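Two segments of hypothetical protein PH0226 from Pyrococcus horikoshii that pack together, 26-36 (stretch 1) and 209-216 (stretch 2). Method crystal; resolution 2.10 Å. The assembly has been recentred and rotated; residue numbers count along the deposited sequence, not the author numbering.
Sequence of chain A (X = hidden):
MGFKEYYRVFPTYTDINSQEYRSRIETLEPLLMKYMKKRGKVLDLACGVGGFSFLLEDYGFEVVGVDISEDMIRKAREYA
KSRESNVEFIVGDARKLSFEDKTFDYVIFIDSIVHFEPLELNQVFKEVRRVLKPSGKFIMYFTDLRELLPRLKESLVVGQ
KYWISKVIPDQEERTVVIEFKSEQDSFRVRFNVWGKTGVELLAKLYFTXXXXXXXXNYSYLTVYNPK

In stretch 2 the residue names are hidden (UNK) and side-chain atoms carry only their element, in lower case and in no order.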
# COMPACT_ATOMS: atom_id res chain seq x y z
N GLU A 26 3.50 -5.53 2.13
CA GLU A 26 4.45 -5.99 1.14
C GLU A 26 5.91 -5.72 1.50
O GLU A 26 6.82 -6.36 0.97
CB GLU A 26 4.10 -5.39 -0.23
CG GLU A 26 2.65 -5.64 -0.61
CD GLU A 26 2.30 -5.18 -2.02
OE1 GLU A 26 2.71 -4.06 -2.40
OE2 GLU A 26 1.61 -5.94 -2.73
N THR A 27 6.14 -4.77 2.40
CA THR A 27 7.51 -4.49 2.80
C THR A 27 7.97 -5.54 3.81
O THR A 27 9.08 -6.05 3.72
CB THR A 27 7.63 -3.08 3.43
OG1 THR A 27 7.48 -2.08 2.40
CG2 THR A 27 8.99 -2.89 4.09
N LEU A 28 7.09 -5.88 4.75
CA LEU A 28 7.42 -6.87 5.78
C LEU A 28 7.23 -8.32 5.36
O LEU A 28 7.96 -9.19 5.81
CB LEU A 28 6.60 -6.60 7.05
CG LEU A 28 6.91 -5.27 7.75
CD1 LEU A 28 6.06 -5.12 9.00
CD2 LEU A 28 8.39 -5.24 8.11
N GLU A 29 6.26 -8.57 4.49
CA GLU A 29 5.95 -9.92 4.02
C GLU A 29 7.17 -10.82 3.75
O GLU A 29 7.28 -11.90 4.33
CB GLU A 29 5.10 -9.85 2.75
CG GLU A 29 4.61 -11.21 2.28
CD GLU A 29 3.89 -11.13 0.95
OE1 GLU A 29 3.03 -10.24 0.78
OE2 GLU A 29 4.19 -11.97 0.07
N PRO A 30 8.09 -10.39 2.88
CA PRO A 30 9.27 -11.20 2.57
C PRO A 30 10.18 -11.45 3.78
O PRO A 30 10.78 -12.52 3.91
CB PRO A 30 9.97 -10.39 1.49
CG PRO A 30 9.62 -8.98 1.86
CD PRO A 30 8.15 -9.10 2.18
N LEU A 31 10.26 -10.47 4.67
CA LEU A 31 11.08 -10.60 5.86
C LEU A 31 10.45 -11.58 6.86
O LEU A 31 11.15 -12.33 7.53
CB LEU A 31 11.27 -9.23 6.51
CG LEU A 31 11.81 -8.14 5.58
CD1 LEU A 31 12.02 -6.86 6.36
CD2 LEU A 31 13.13 -8.60 4.96
N LEU A 32 9.13 -11.56 6.94
CA LEU A 32 8.41 -12.44 7.86
C LEU A 32 8.51 -13.90 7.43
O LEU A 32 8.53 -14.80 8.27
CB LEU A 32 6.94 -12.02 7.96
CG LEU A 32 6.66 -10.70 8.67
CD1 LEU A 32 5.16 -10.42 8.69
CD2 LEU A 32 7.20 -10.74 10.09
N MSE A 33 8.58 -14.13 6.13
CA MSE A 33 8.68 -15.49 5.63
C MSE A 33 10.10 -16.02 5.75
O MSE A 33 10.32 -17.23 5.79
CB MSE A 33 8.20 -15.56 4.18
CG MSE A 33 6.72 -15.26 4.05
SE MSE A 33 5.69 -16.15 5.45
CE MSE A 33 5.38 -14.64 6.61
N LYS A 34 11.06 -15.11 5.84
CA LYS A 34 12.46 -15.49 5.96
C LYS A 34 12.72 -16.11 7.33
O LYS A 34 13.70 -16.83 7.52
CB LYS A 34 13.35 -14.27 5.76
CG LYS A 34 14.84 -14.53 5.90
CD LYS A 34 15.64 -13.29 5.53
CE LYS A 34 17.13 -13.50 5.69
NZ LYS A 34 17.91 -12.32 5.23
N TYR A 35 11.83 -15.84 8.28
CA TYR A 35 11.99 -16.36 9.63
C TYR A 35 10.79 -17.15 10.13
O TYR A 35 10.73 -17.53 11.30
CB TYR A 35 12.30 -15.21 10.59
CG TYR A 35 13.58 -14.47 10.24
CD1 TYR A 35 14.81 -15.11 10.31
CD2 TYR A 35 13.55 -13.13 9.85
CE1 TYR A 35 15.99 -14.43 9.99
CE2 TYR A 35 14.72 -12.45 9.53
CZ TYR A 35 15.93 -13.11 9.60
OH TYR A 35 17.09 -12.44 9.29
N MSE A 36 9.83 -17.39 9.25
CA MSE A 36 8.64 -18.14 9.62
C MSE A 36 8.42 -19.28 8.63
O MSE A 36 7.31 -19.50 8.15
CB MSE A 36 7.42 -17.22 9.64
CG MSE A 36 7.48 -16.15 10.72
SE MSE A 36 5.95 -14.95 10.71
CE MSE A 36 4.65 -16.08 11.57
N UNK A 209 18.45 -12.62 20.94
CA UNK A 209 18.06 -12.35 19.56
C UNK A 209 18.60 -13.34 18.53
O UNK A 209 19.80 -13.66 18.50
c UNK A 209 19.88 -10.60 19.07
c UNK A 209 20.11 -9.36 18.21
n UNK A 209 19.68 -6.91 17.97
c UNK A 209 19.32 -8.15 18.72
c UNK A 209 18.42 -10.92 19.14
N UNK A 210 17.68 -13.83 17.72
CA UNK A 210 17.97 -14.77 16.64
C UNK A 210 18.51 -14.02 15.43
O UNK A 210 19.54 -14.39 14.88
c UNK A 210 15.60 -17.38 14.89
c UNK A 210 16.89 -16.64 15.23
o UNK A 210 14.86 -17.74 15.83
o UNK A 210 15.33 -17.62 13.70
c UNK A 210 16.69 -15.53 16.25
N UNK A 211 17.81 -12.97 15.01
CA UNK A 211 18.23 -12.18 13.85
C UNK A 211 17.71 -10.75 13.93
O UNK A 211 16.90 -10.42 14.80
c UNK A 211 17.72 -12.84 12.58
N UNK A 212 18.17 -9.90 13.01
CA UNK A 212 17.75 -8.51 12.98
C UNK A 212 17.92 -7.93 11.58
O UNK A 212 18.99 -8.05 10.98
c UNK A 212 18.00 -6.31 14.24
c UNK A 212 18.56 -7.70 13.98
o UNK A 212 19.63 -5.41 15.73
o UNK A 212 17.59 -5.69 16.49
c UNK A 212 18.44 -5.76 15.58
N UNK A 213 16.86 -7.32 11.06
CA UNK A 213 16.88 -6.73 9.73
C UNK A 213 16.62 -5.23 9.83
O UNK A 213 15.66 -4.80 10.48
o UNK A 213 17.14 -8.55 6.72
o UNK A 213 17.20 -10.53 7.68
c UNK A 213 15.83 -8.86 8.70
c UNK A 213 15.79 -7.35 8.85
c UNK A 213 16.80 -9.34 7.62
N UNK A 214 17.46 -4.43 9.18
CA UNK A 214 17.26 -2.99 9.19
C UNK A 214 16.31 -2.64 8.05
O UNK A 214 16.53 -3.04 6.91
c UNK A 214 19.71 1.28 10.09
n UNK A 214 21.03 1.86 10.46
c UNK A 214 18.49 -0.75 9.27
c UNK A 214 19.85 -0.14 9.56
c UNK A 214 18.59 -2.25 9.01
N UNK A 215 15.25 -1.91 8.36
CA UNK A 215 14.25 -1.52 7.37
C UNK A 215 14.18 -0.01 7.25
O UNK A 215 13.99 0.70 8.24
c UNK A 215 12.85 -2.06 7.77
c UNK A 215 11.82 -1.70 6.70
c UNK A 215 12.91 -3.57 7.98
N UNK A 216 14.34 0.49 6.03
CA UNK A 216 14.30 1.92 5.83
C UNK A 216 15.48 2.60 6.50
O UNK A 216 16.53 1.98 6.69

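Position 209 carries five side-chain atoms, four carbons in a row ending in a nitrogen. The chain is unbranched and stays far from stretch 1. This is Lys-209. Its nitrogen lies within salt-bridge distance of an oxygen at position 212.

Position 210 has three carbons, the third carrying two oxygens. One oxygen at position 210 comes to 4.3 Å from CD1 of Tyr-35, a loose approach oblique to the ring. Three carbons before the oxygens make this Glu-210. Both of its carboxylate oxygens are hydrogen-bonded elsewhere in the structure.

Position 211 has a single carbon. Its CA-to-CB bond points toward stretch 1, and CB of 211 sits 3.4 Å from OH of Tyr-35 and 3.5 Å from CZ of Tyr-35. One carbon and nothing more is Ala-211. The contact of its CB with CZ of Tyr-35 is apolar.

Position 212 again has three carbons, the third with two oxygens. Its CA-to-CB bond points away from stretch 1, and it makes no contact there. This is Glu-212. OE1 of Glu-212 forms a salt bridge of 2.7 Å with NZ of Lys-209.

Position 213 shows the same composition, three carbons and a terminal pair of oxygens, but its CA-to-CB bond points toward stretch 1. One oxygen of 213 is 2.5 Å from OH of Tyr-35 and 3.1 Å from NZ of Lys-34. The acid is Glu-213, with chi1 and chi2 both m. The oxygen in both contacts is OE2. OE1 of Glu-213 lies 4.4 Å from CD2 of Leu-31.

Position 214 has four carbons in a row and a terminal nitrogen. Its CA-to-CB bond points away from stretch 1, and it touches nothing there. This is Lys-214.

Position 215 has three carbons, one bearing the other two. One branch carbon of 215 is 3.8 Å from CD1 of Leu-31, the other 4.0 Å from CG2 of Thr-27. A branched, all-carbon side chain of this size is Val-215. The branches are CG2 and CG1 respectively.

Position 216 has no side-chain atoms. Its phi of 67° favours glycine by itself, and this is Gly-216.

The helix and strand run nearly antiparallel, at 164°. From 211 to 215, the CA-to-CB bonds of alternate residues point toward stretch 1, matching Tyr-35, Leu-31 and Thr-27 in register. Val-215 packs on Leu-31 at one end, and Ala-211 packs on Tyr-35 at the other. Between them, OE2 of Glu-213 accepts hydrogen bonds from OH of Tyr-35 and NZ of Lys-34, the latter also a salt bridge. One carboxylate oxygen thus ties together two side chains near the end of stretch 1.

Stretch 2 209-216: KEAEEKVG
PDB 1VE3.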